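Local atomic coordinates of calcium-regulated actin-bundling protein (Dictyostelium discoideum, PDB entry 4X3N), a protein that binds actin filaments and calcium, bundles F-actin, and may help shape and reorganize filopodia and pseudopodia during cell movement. Residues 43-48 with 150-155; 122-127 with 159-164; 195-200 with 235-240. One frame throughout, in Å; residues are numbered along the deposited sequence.

Interaction 1 (43-48 with 150-155); sequences SQQAVH and RVSFLE. With CA (calcium ion), chain D.
Q45 of helix 42-57 meets F153 and L154 in a buried side-chain-to-backbone contact at the start of helix 153-160, the helix that leaves the calcium loop. OE1 of Q45 accepts from L154 N at 2.8 Å, with an N-H...O angle of 160° and the donor in the plane of the amide carbonyl; F153 N also lies 2.8 Å from Q45 OE1. An extended glutamine suits this place: with CD anti about CB-CG (chi2 174°) the amide is carried across to the helix start, while its NE2 donates to L40 O and N92 O. Beside it, A46 CB touches the edge of the F153 ring, 3.8 Å from CE2, a small side chain that lets the ring come close. The same turn carries a capping box: S152 OG accepts from E155 N at 3.0 Å, and S152 N donates to E155 OE1. E155 also grips the calcium ion through both carboxylate oxygens, and R150 O binds it at 2.3 Å; D144, N146 and D148 complete the protein ligands, consistent with an EF-hand loop. Q45 thus takes up a first-turn N-H that has no helical acceptor, while the capping box probably helps hold the E155 carboxylate for calcium.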
loop_
_atom_site.group_PDB
_atom_site.type_symbol
_atom_site.label_atom_id
_atom_site.label_comp_id
_atom_site.label_asym_id
_atom_site.label_seq_id
_atom_site.Cartn_x
_atom_site.Cartn_y
_atom_site.Cartn_z
ATOM N N SER A 43 -1.625 -12.812 -17.199
ATOM C CA SER A 43 -1.743 -13.688 -18.364
ATOM C C SER A 43 -2.984 -13.296 -19.177
ATOM O O SER A 43 -2.955 -13.281 -20.391
ATOM C CB SER A 43 -1.787 -15.140 -17.939
ATOM O OG SER A 43 -2.865 -15.353 -17.015
ATOM N N GLN A 44 -4.053 -12.942 -18.504
ATOM C CA GLN A 44 -5.228 -12.491 -19.170
ATOM C C GLN A 44 -5.071 -11.109 -19.793
ATOM O O GLN A 44 -5.676 -10.793 -20.820
ATOM C CB GLN A 44 -6.395 -12.507 -18.205
ATOM C CG GLN A 44 -6.864 -13.937 -17.900
ATOM C CD GLN A 44 -7.980 -13.917 -16.873
ATOM O OE1 GLN A 44 -9.009 -13.262 -17.057
ATOM N NE2 GLN A 44 -7.762 -14.591 -15.781
ATOM N N GLN A 45 -4.304 -10.273 -19.159
ATOM C CA GLN A 45 -3.962 -8.968 -19.745
ATOM C C GLN A 45 -3.214 -9.208 -21.055
ATOM O O GLN A 45 -3.439 -8.503 -22.092
ATOM C CB GLN A 45 -3.059 -8.198 -18.794
ATOM C CG GLN A 45 -3.668 -7.669 -17.515
ATOM C CD GLN A 45 -2.660 -7.057 -16.580
ATOM O OE1 GLN A 45 -1.709 -6.331 -17.008
ATOM N NE2 GLN A 45 -2.860 -7.288 -15.280
ATOM N N ALA A 46 -2.259 -10.119 -20.983
ATOM C CA ALA A 46 -1.450 -10.534 -22.124
ATOM C C ALA A 46 -2.301 -11.049 -23.283
ATOM O O ALA A 46 -2.141 -10.652 -24.447
ATOM C CB ALA A 46 -0.473 -11.604 -21.709
ATOM N N VAL A 47 -3.246 -11.922 -22.976
ATOM C CA VAL A 47 -4.108 -12.367 -23.982
ATOM C C VAL A 47 -5.029 -11.306 -24.545
ATOM O O VAL A 47 -5.271 -11.321 -25.767
ATOM C CB VAL A 47 -4.945 -13.546 -23.485
ATOM C CG1 VAL A 47 -6.146 -13.736 -24.383
ATOM C CG2 VAL A 47 -4.080 -14.801 -23.382
ATOM N N HIS A 48 -5.511 -10.363 -23.742
ATOM C CA HIS A 48 -6.253 -9.260 -24.289
ATOM C C HIS A 48 -5.382 -8.515 -25.287
ATOM O O HIS A 48 -5.828 -8.150 -26.397
ATOM C CB HIS A 48 -6.715 -8.250 -23.236
ATOM C CG HIS A 48 -8.019 -8.588 -22.639
ATOM N ND1 HIS A 48 -8.151 -9.603 -21.720
ATOM C CD2 HIS A 48 -9.260 -8.101 -22.850
ATOM C CE1 HIS A 48 -9.411 -9.699 -21.346
ATOM N NE2 HIS A 48 -10.112 -8.821 -22.039
ATOM N N ARG A 150 0.408 2.572 -10.551
ATOM C CA ARG A 150 0.696 1.165 -10.730
ATOM C C ARG A 150 0.997 0.855 -12.213
ATOM O O ARG A 150 0.484 1.531 -13.142
ATOM C CB ARG A 150 -0.486 0.317 -10.292
ATOM C CG ARG A 150 -1.138 0.617 -8.942
ATOM C CD ARG A 150 -0.329 0.196 -7.743
ATOM N NE ARG A 150 -0.108 -1.248 -7.693
ATOM C CZ ARG A 150 0.486 -1.875 -6.689
ATOM N NH1 ARG A 150 0.899 -1.179 -5.610
ATOM N NH2 ARG A 150 0.676 -3.194 -6.741
ATOM N N VAL A 151 1.848 -0.133 -12.433
ATOM C CA VAL A 151 2.151 -0.623 -13.762
ATOM C C VAL A 151 1.632 -2.069 -13.927
ATOM O O VAL A 151 2.034 -2.976 -13.180
ATOM C CB VAL A 151 3.646 -0.561 -14.072
ATOM C CG1 VAL A 151 3.914 -1.128 -15.432
ATOM C CG2 VAL A 151 4.168 0.865 -14.004
ATOM N N SER A 152 0.683 -2.212 -14.846
ATOM C CA SER A 152 0.129 -3.468 -15.227
ATOM C C SER A 152 0.981 -4.042 -16.356
ATOM O O SER A 152 1.742 -3.318 -16.981
ATOM C CB SER A 152 -1.289 -3.274 -15.690
ATOM O OG SER A 152 -1.329 -2.341 -16.771
ATOM N N PHE A 153 0.834 -5.326 -16.623
ATOM C CA PHE A 153 1.463 -5.945 -17.795
ATOM C C PHE A 153 0.917 -5.352 -19.046
ATOM O O PHE A 153 1.665 -5.089 -19.975
ATOM C CB PHE A 153 1.282 -7.440 -17.767
ATOM C CG PHE A 153 2.212 -8.213 -18.667
ATOM C CD1 PHE A 153 3.546 -7.902 -18.751
ATOM C CD2 PHE A 153 1.746 -9.356 -19.349
ATOM C CE1 PHE A 153 4.401 -8.637 -19.604
ATOM C CE2 PHE A 153 2.623 -10.130 -20.173
ATOM C CZ PHE A 153 3.915 -9.738 -20.318
ATOM N N LEU A 154 -0.381 -5.047 -19.051
ATOM C CA LEU A 154 -1.014 -4.344 -20.163
ATOM C C LEU A 154 -0.305 -3.025 -20.466
ATOM O O LEU A 154 -0.044 -2.736 -21.606
ATOM C CB LEU A 154 -2.481 -4.025 -19.957
ATOM C CG LEU A 154 -3.240 -3.324 -21.103
ATOM C CD1 LEU A 154 -3.381 -4.175 -22.372
ATOM C CD2 LEU A 154 -4.619 -2.940 -20.629
ATOM N N GLU A 155 -0.062 -2.241 -19.447
ATOM C CA GLU A 155 0.552 -0.920 -19.630
ATOM C C GLU A 155 1.990 -1.059 -20.129
ATOM O O GLU A 155 2.385 -0.346 -21.028
ATOM C CB GLU A 155 0.445 -0.116 -18.332
ATOM C CG GLU A 155 -0.947 0.418 -18.110
ATOM C CD GLU A 155 -1.119 0.951 -16.719
ATOM O OE1 GLU A 155 -0.953 0.162 -15.785
ATOM O OE2 GLU A 155 -1.397 2.157 -16.580
HETATM CA CA CA D . -1.565 2.089 -14.064
HETATM O O HOH W 1 -3.017 0.252 -13.608
#

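Interaction 2 (122-127 with 159-164); sequences YPISQP and YQYKDF
Q160, in the last turn of helix 153-160, and Y161 just beyond it grip the backbone and S125 of the loop between helices 116-121 and 132-143, while I124 meets D163 and F164 at a looser outer margin. On the tight side the Q160 amide is pinned by two carbonyls. Its NE2 donates to I124 O and to Q126 O, both at 3.0 Å, and both acceptors lie only slightly tilted from the amide plane. I124 O is met 30° from its own carbonyl plane, whereas the donor stands well above that of Q126. The bend about CB-CG (chi2 67°) turns CD toward the loop, and water 2 links Q160 OE1 with S125 O. A glutamine suits such a place because one amide offers two N-H groups and an acceptor to a backbone without regular pairing. Y161 lies beside it, with Q160 CG over the centre of one ring face, and its OH is 2.6 Å from S125 OG, which lies at the ring edge. I124 CG2 is 4.2 Å from Y161 CE1.

The loop contains a short 3-10 turn, 123-125, set against the end of the helix that follows the calcium loop. S125 OG is also hydrogen-bonded to E60, and F63 of helix 61-79 touches the S125 side chain.

Toward the outside, the end of the I124 side chain makes longer contacts. Its CD1 reaches D163 OD2 tip to tip at 3.5 Å and meets the edge of the F164 ring at CE2, 4.2 Å away. D163 is exposed, and its carboxylate makes a poor neighbour for a methyl group.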
loop_
_atom_site.group_PDB
_atom_site.type_symbol
_atom_site.label_atom_id
_atom_site.label_comp_id
_atom_site.label_asym_id
_atom_site.label_seq_id
_atom_site.Cartn_x
_atom_site.Cartn_y
_atom_site.Cartn_z
ATOM N N TYR A 122 14.022 -10.710 -31.482
ATOM C CA TYR A 122 12.852 -9.884 -31.126
ATOM C C TYR A 122 13.232 -8.432 -30.913
ATOM O O TYR A 122 13.035 -7.908 -29.810
ATOM C CB TYR A 122 12.243 -10.438 -29.843
ATOM C CG TYR A 122 11.898 -11.909 -29.932
ATOM C CD1 TYR A 122 10.776 -12.321 -30.633
ATOM C CD2 TYR A 122 12.711 -12.863 -29.393
ATOM C CE1 TYR A 122 10.442 -13.635 -30.717
ATOM C CE2 TYR A 122 12.396 -14.206 -29.483
ATOM C CZ TYR A 122 11.253 -14.559 -30.161
ATOM O OH TYR A 122 10.853 -15.826 -30.289
ATOM N N PRO A 123 13.785 -7.756 -31.963
ATOM C CA PRO A 123 14.301 -6.417 -31.718
ATOM C C PRO A 123 13.216 -5.490 -31.161
ATOM O O PRO A 123 13.460 -4.743 -30.246
ATOM C CB PRO A 123 14.763 -5.946 -33.126
ATOM C CG PRO A 123 14.104 -6.888 -34.099
ATOM C CD PRO A 123 14.060 -8.190 -33.346
ATOM N N ILE A 124 12.005 -5.566 -31.690
ATOM C CA ILE A 124 10.985 -4.581 -31.313
ATOM C C ILE A 124 10.516 -4.803 -29.856
ATOM O O ILE A 124 9.919 -3.927 -29.259
ATOM C CB ILE A 124 9.820 -4.575 -32.316
ATOM C CG1 ILE A 124 8.991 -3.329 -32.125
ATOM C CG2 ILE A 124 8.948 -5.795 -32.144
ATOM C CD1 ILE A 124 7.738 -3.274 -32.971
ATOM N N SER A 125 10.817 -5.964 -29.286
ATOM C CA SER A 125 10.552 -6.217 -27.919
ATOM C C SER A 125 11.621 -5.782 -26.954
ATOM O O SER A 125 11.437 -5.952 -25.793
ATOM C CB SER A 125 10.343 -7.719 -27.733
ATOM O OG SER A 125 9.159 -8.131 -28.333
ATOM N N GLN A 126 12.769 -5.260 -27.411
ATOM C CA GLN A 126 13.859 -5.056 -26.489
ATOM C C GLN A 126 13.536 -3.875 -25.606
ATOM O O GLN A 126 13.121 -2.853 -26.113
ATOM C CB GLN A 126 15.194 -4.749 -27.219
ATOM C CG GLN A 126 15.774 -5.980 -27.934
ATOM C CD GLN A 126 15.659 -7.242 -27.125
ATOM O OE1 GLN A 126 16.419 -7.469 -26.165
ATOM N NE2 GLN A 126 14.745 -8.123 -27.546
ATOM N N PRO A 127 13.777 -3.994 -24.300
ATOM C CA PRO A 127 13.589 -2.845 -23.392
ATOM C C PRO A 127 14.719 -1.834 -23.562
ATOM O O PRO A 127 15.640 -2.089 -24.313
ATOM C CB PRO A 127 13.662 -3.455 -22.024
ATOM C CG PRO A 127 14.486 -4.700 -22.214
ATOM C CD PRO A 127 14.272 -5.194 -23.601
ATOM N N TYR A 159 3.200 0.294 -24.086
ATOM C CA TYR A 159 4.295 1.219 -24.225
ATOM C C TYR A 159 5.464 0.543 -24.941
ATOM O O TYR A 159 6.053 1.149 -25.809
ATOM C CB TYR A 159 4.716 1.872 -22.904
ATOM C CG TYR A 159 5.725 2.994 -23.128
ATOM C CD1 TYR A 159 5.337 4.190 -23.737
ATOM C CD2 TYR A 159 7.064 2.826 -22.792
ATOM C CE1 TYR A 159 6.256 5.192 -23.982
ATOM C CE2 TYR A 159 7.991 3.803 -23.053
ATOM C CZ TYR A 159 7.579 4.973 -23.640
ATOM O OH TYR A 159 8.496 5.945 -23.854
ATOM N N GLN A 160 5.729 -0.725 -24.662
ATOM C CA GLN A 160 6.798 -1.435 -25.385
ATOM C C GLN A 160 6.539 -1.458 -26.897
ATOM O O GLN A 160 7.440 -1.230 -27.691
ATOM C CB GLN A 160 6.963 -2.824 -24.833
ATOM C CG GLN A 160 7.987 -3.681 -25.523
ATOM C CD GLN A 160 9.415 -3.193 -25.330
ATOM O OE1 GLN A 160 9.867 -3.062 -24.225
ATOM N NE2 GLN A 160 10.118 -2.934 -26.421
ATOM N N TYR A 161 5.286 -1.660 -27.284
ATOM C CA TYR A 161 4.917 -1.865 -28.692
ATOM C C TYR A 161 4.241 -0.642 -29.183
ATOM O O TYR A 161 3.374 -0.697 -30.047
ATOM C CB TYR A 161 4.047 -3.122 -28.773
ATOM C CG TYR A 161 4.806 -4.298 -28.347
ATOM C CD1 TYR A 161 5.859 -4.798 -29.116
ATOM C CD2 TYR A 161 4.526 -4.942 -27.149
ATOM C CE1 TYR A 161 6.586 -5.907 -28.715
ATOM C CE2 TYR A 161 5.260 -6.058 -26.754
ATOM C CZ TYR A 161 6.283 -6.527 -27.517
ATOM O OH TYR A 161 7.005 -7.599 -27.041
ATOM N N LYS A 162 4.668 0.522 -28.676
ATOM C CA LYS A 162 4.011 1.746 -29.010
ATOM C C LYS A 162 4.132 2.202 -30.489
ATOM O O LYS A 162 3.322 3.053 -30.916
ATOM C CB LYS A 162 4.450 2.908 -28.107
ATOM C CG LYS A 162 5.895 3.397 -28.342
ATOM C CD LYS A 162 6.327 4.383 -27.290
ATOM C CE LYS A 162 7.835 4.592 -27.321
ATOM N NZ LYS A 162 8.148 5.342 -28.554
ATOM N N ASP A 163 5.059 1.643 -31.265
ATOM C CA ASP A 163 5.096 1.913 -32.747
ATOM C C ASP A 163 3.746 1.583 -33.396
ATOM O O ASP A 163 3.430 2.066 -34.454
ATOM C CB ASP A 163 6.105 1.016 -33.473
ATOM C CG ASP A 163 7.522 1.207 -33.005
ATOM O OD1 ASP A 163 7.874 2.339 -32.529
ATOM O OD2 ASP A 163 8.293 0.176 -33.123
ATOM N N PHE A 164 2.933 0.722 -32.787
ATOM C CA PHE A 164 1.594 0.509 -33.327
ATOM C C PHE A 164 0.458 0.470 -32.296
ATOM O O PHE A 164 -0.649 0.638 -32.708
ATOM C CB PHE A 164 1.494 -0.779 -34.174
ATOM C CG PHE A 164 1.891 -1.991 -33.442
ATOM C CD1 PHE A 164 0.990 -2.620 -32.606
ATOM C CD2 PHE A 164 3.161 -2.490 -33.577
ATOM C CE1 PHE A 164 1.390 -3.715 -31.895
ATOM C CE2 PHE A 164 3.570 -3.566 -32.842
ATOM C CZ PHE A 164 2.674 -4.187 -31.999
HETATM O O HOH W 2 10.761 -5.155 -23.115
#

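Interaction 3 (195-200 with 235-240); sequences KRIRAY and EQLNFA
R196 of helix 181-211 lays its aliphatic part against L237 and A240 of helix 232-255, and its guanidinium passes beside Q236. The two helix segments, both in the C-terminal actin-bundling family region, run antiparallel, their axes 8.8 Å apart and 163° from one another in direction, and the R196 and L237 CA atoms are 5.1 Å apart. R196 CB sits 3.8 Å from L237 CA, and CG 3.8 Å from A240 CB; the small methyl of alanine lets the arginine stem settle close to the opposite backbone. A bend about CB-CG (chi2 -54°) directs CD toward the Q236 side, where the guanidinium and amide planes lie 27° apart. Q236 OE1 stands over one face of the guanidinium, 3.1 Å from NH1. With the oxygen above the face, the angle is poor for a hydrogen bond, and the approach is better seen as polar packing. The guanidinium has a firmer partner in E192, which forms a salt bridge with its NE, so a long arginine serves both as apolar spacer and as surface charge.

L237 supplies the apolar centre. CG stands anti to the backbone N, and from there its two methyls divide the work: the L237 and I197 side chains cross obliquely, CD1 lying 3.7 Å from I197 CG1, while CD2 approaches Y200 CD2 at 4.1 Å, oblique to the ring. A branched leucine suits a position with two hydrophobic neighbours. The Y200 OH is hydrogen-bonded to D229. I197, Y200 and L237 all touch Y290 of helix 273-290, so a third helix packs against the pair formed by helices 181-211 and 232-255.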
loop_
_atom_site.group_PDB
_atom_site.type_symbol
_atom_site.label_atom_id
_atom_site.label_comp_id
_atom_site.label_asym_id
_atom_site.label_seq_id
_atom_site.Cartn_x
_atom_site.Cartn_y
_atom_site.Cartn_z
ATOM N N LYS A 195 -3.702 -25.734 -10.354
ATOM C CA LYS A 195 -4.105 -26.145 -9.034
ATOM C C LYS A 195 -3.544 -27.546 -8.731
ATOM O O LYS A 195 -3.128 -27.792 -7.651
ATOM C CB LYS A 195 -5.615 -26.056 -8.969
ATOM C CG LYS A 195 -6.211 -26.354 -7.621
ATOM C CD LYS A 195 -7.725 -26.014 -7.535
ATOM C CE LYS A 195 -8.691 -27.182 -7.842
ATOM N NZ LYS A 195 -8.421 -28.549 -7.277
ATOM N N ARG A 196 -3.579 -28.480 -9.662
ATOM C CA ARG A 196 -3.050 -29.829 -9.396
ATOM C C ARG A 196 -1.514 -29.849 -9.247
ATOM O O ARG A 196 -0.979 -30.608 -8.479
ATOM C CB ARG A 196 -3.472 -30.753 -10.493
ATOM C CG ARG A 196 -4.982 -30.990 -10.622
ATOM C CD ARG A 196 -5.565 -31.455 -9.270
ATOM N NE ARG A 196 -7.014 -31.404 -9.328
ATOM C CZ ARG A 196 -7.879 -32.237 -8.714
ATOM N NH1 ARG A 196 -7.476 -33.226 -7.914
ATOM N NH2 ARG A 196 -9.186 -32.058 -8.903
ATOM N N ILE A 197 -0.831 -28.965 -9.965
ATOM C CA ILE A 197 0.595 -28.803 -9.833
ATOM C C ILE A 197 0.931 -28.328 -8.448
ATOM O O ILE A 197 1.847 -28.871 -7.798
ATOM C CB ILE A 197 1.126 -27.764 -10.844
ATOM C CG1 ILE A 197 1.204 -28.363 -12.244
ATOM C CG2 ILE A 197 2.483 -27.286 -10.366
ATOM C CD1 ILE A 197 1.394 -27.341 -13.368
ATOM N N ARG A 198 0.214 -27.308 -7.952
ATOM C CA ARG A 198 0.434 -26.847 -6.535
ATOM C C ARG A 198 0.212 -27.994 -5.554
ATOM O O ARG A 198 1.006 -28.204 -4.703
ATOM C CB ARG A 198 -0.456 -25.656 -6.168
ATOM C CG ARG A 198 -0.561 -25.287 -4.665
ATOM C CD ARG A 198 -1.294 -23.958 -4.425
ATOM N NE ARG A 198 -0.798 -22.933 -5.328
ATOM C CZ ARG A 198 -1.253 -21.679 -5.410
ATOM N NH1 ARG A 198 -2.244 -21.262 -4.643
ATOM N NH2 ARG A 198 -0.694 -20.833 -6.259
ATOM N N ALA A 199 -0.920 -28.672 -5.645
ATOM C CA ALA A 199 -1.212 -29.797 -4.765
ATOM C C ALA A 199 -0.049 -30.818 -4.798
ATOM O O ALA A 199 0.448 -31.223 -3.749
ATOM C CB ALA A 199 -2.501 -30.479 -5.209
ATOM N N TYR A 200 0.391 -31.211 -5.988
ATOM C CA TYR A 200 1.524 -32.152 -6.150
ATOM C C TYR A 200 2.865 -31.657 -5.602
ATOM O O TYR A 200 3.550 -32.354 -4.844
ATOM C CB TYR A 200 1.665 -32.545 -7.613
ATOM C CG TYR A 200 2.959 -33.269 -7.992
ATOM C CD1 TYR A 200 3.132 -34.640 -7.750
ATOM C CD2 TYR A 200 3.952 -32.609 -8.685
ATOM C CE1 TYR A 200 4.279 -35.297 -8.144
ATOM C CE2 TYR A 200 5.106 -33.258 -9.100
ATOM C CZ TYR A 200 5.267 -34.591 -8.825
ATOM O OH TYR A 200 6.438 -35.189 -9.217
ATOM N N GLU A 235 -1.395 -38.627 -10.119
ATOM C CA GLU A 235 -2.449 -39.094 -10.977
ATOM C C GLU A 235 -3.461 -37.977 -11.370
ATOM O O GLU A 235 -3.886 -37.866 -12.513
ATOM C CB GLU A 235 -3.173 -40.271 -10.296
ATOM C CG GLU A 235 -4.337 -40.832 -11.106
ATOM C CD GLU A 235 -5.049 -41.996 -10.377
ATOM O OE1 GLU A 235 -5.119 -43.102 -10.933
ATOM O OE2 GLU A 235 -5.541 -41.770 -9.255
ATOM N N GLN A 236 -3.889 -37.209 -10.400
ATOM C CA GLN A 236 -4.882 -36.173 -10.632
ATOM C C GLN A 236 -4.283 -35.132 -11.600
ATOM O O GLN A 236 -4.965 -34.614 -12.488
ATOM C CB GLN A 236 -5.239 -35.522 -9.313
ATOM C CG GLN A 236 -6.086 -36.374 -8.350
ATOM C CD GLN A 236 -7.468 -36.645 -8.908
ATOM O OE1 GLN A 236 -8.113 -35.768 -9.544
ATOM N NE2 GLN A 236 -7.967 -37.862 -8.653
ATOM N N LEU A 237 -3.006 -34.833 -11.427
ATOM C CA LEU A 237 -2.318 -33.887 -12.348
ATOM C C LEU A 237 -2.314 -34.434 -13.756
ATOM O O LEU A 237 -2.740 -33.760 -14.711
ATOM C CB LEU A 237 -0.913 -33.633 -11.825
ATOM C CG LEU A 237 0.039 -32.758 -12.629
ATOM C CD1 LEU A 237 -0.600 -31.478 -13.032
ATOM C CD2 LEU A 237 1.267 -32.468 -11.795
ATOM N N ASN A 238 -1.884 -35.679 -13.910
ATOM C CA ASN A 238 -1.897 -36.324 -15.231
ATOM C C ASN A 238 -3.235 -36.264 -15.919
ATOM O O ASN A 238 -3.325 -36.006 -17.120
ATOM C CB ASN A 238 -1.469 -37.777 -15.135
ATOM C CG ASN A 238 -0.005 -37.964 -14.696
ATOM O OD1 ASN A 238 0.862 -37.097 -14.857
ATOM N ND2 ASN A 238 0.276 -39.150 -14.167
ATOM N N PHE A 239 -4.313 -36.465 -15.165
ATOM C CA PHE A 239 -5.638 -36.419 -15.761
ATOM C C PHE A 239 -6.020 -34.958 -16.065
ATOM O O PHE A 239 -6.657 -34.682 -17.078
ATOM C CB PHE A 239 -6.708 -37.121 -14.881
ATOM C CG PHE A 239 -6.820 -38.643 -15.105
ATOM C CD1 PHE A 239 -7.750 -39.165 -16.015
ATOM C CD2 PHE A 239 -6.001 -39.549 -14.417
ATOM C CE1 PHE A 239 -7.869 -40.540 -16.212
ATOM C CE2 PHE A 239 -6.118 -40.940 -14.622
ATOM C CZ PHE A 239 -7.044 -41.435 -15.527
ATOM N N ALA A 240 -5.658 -34.031 -15.181
ATOM C CA ALA A 240 -5.973 -32.616 -15.416
ATOM C C ALA A 240 -5.305 -32.162 -16.712
ATOM O O ALA A 240 -5.888 -31.400 -17.473
ATOM C CB ALA A 240 -5.476 -31.790 -14.266
#

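Interactions 1 and 2 both use helix 153-160, one at its start and the other at its end, and their centres lie 15 Å apart. Interaction 1 includes two of the five calcium-binding residues, R150 and E155, so the helix leaving the metal site is tied to helix 42-57 at one end and to the loop 122-127 at the other. Along the chain these two contacts alternate, whereas interaction 3 follows both. It joins helices of the C-terminal actin-bundling family region, with its centre 27 Å from interaction 1 and 36 Å from interaction 2, on the opposite side of the chain's centre from the latter. The nearest atoms of interactions 1 and 3 are about 12 Å apart; helix 273-290 touches both, through W278 and Y290.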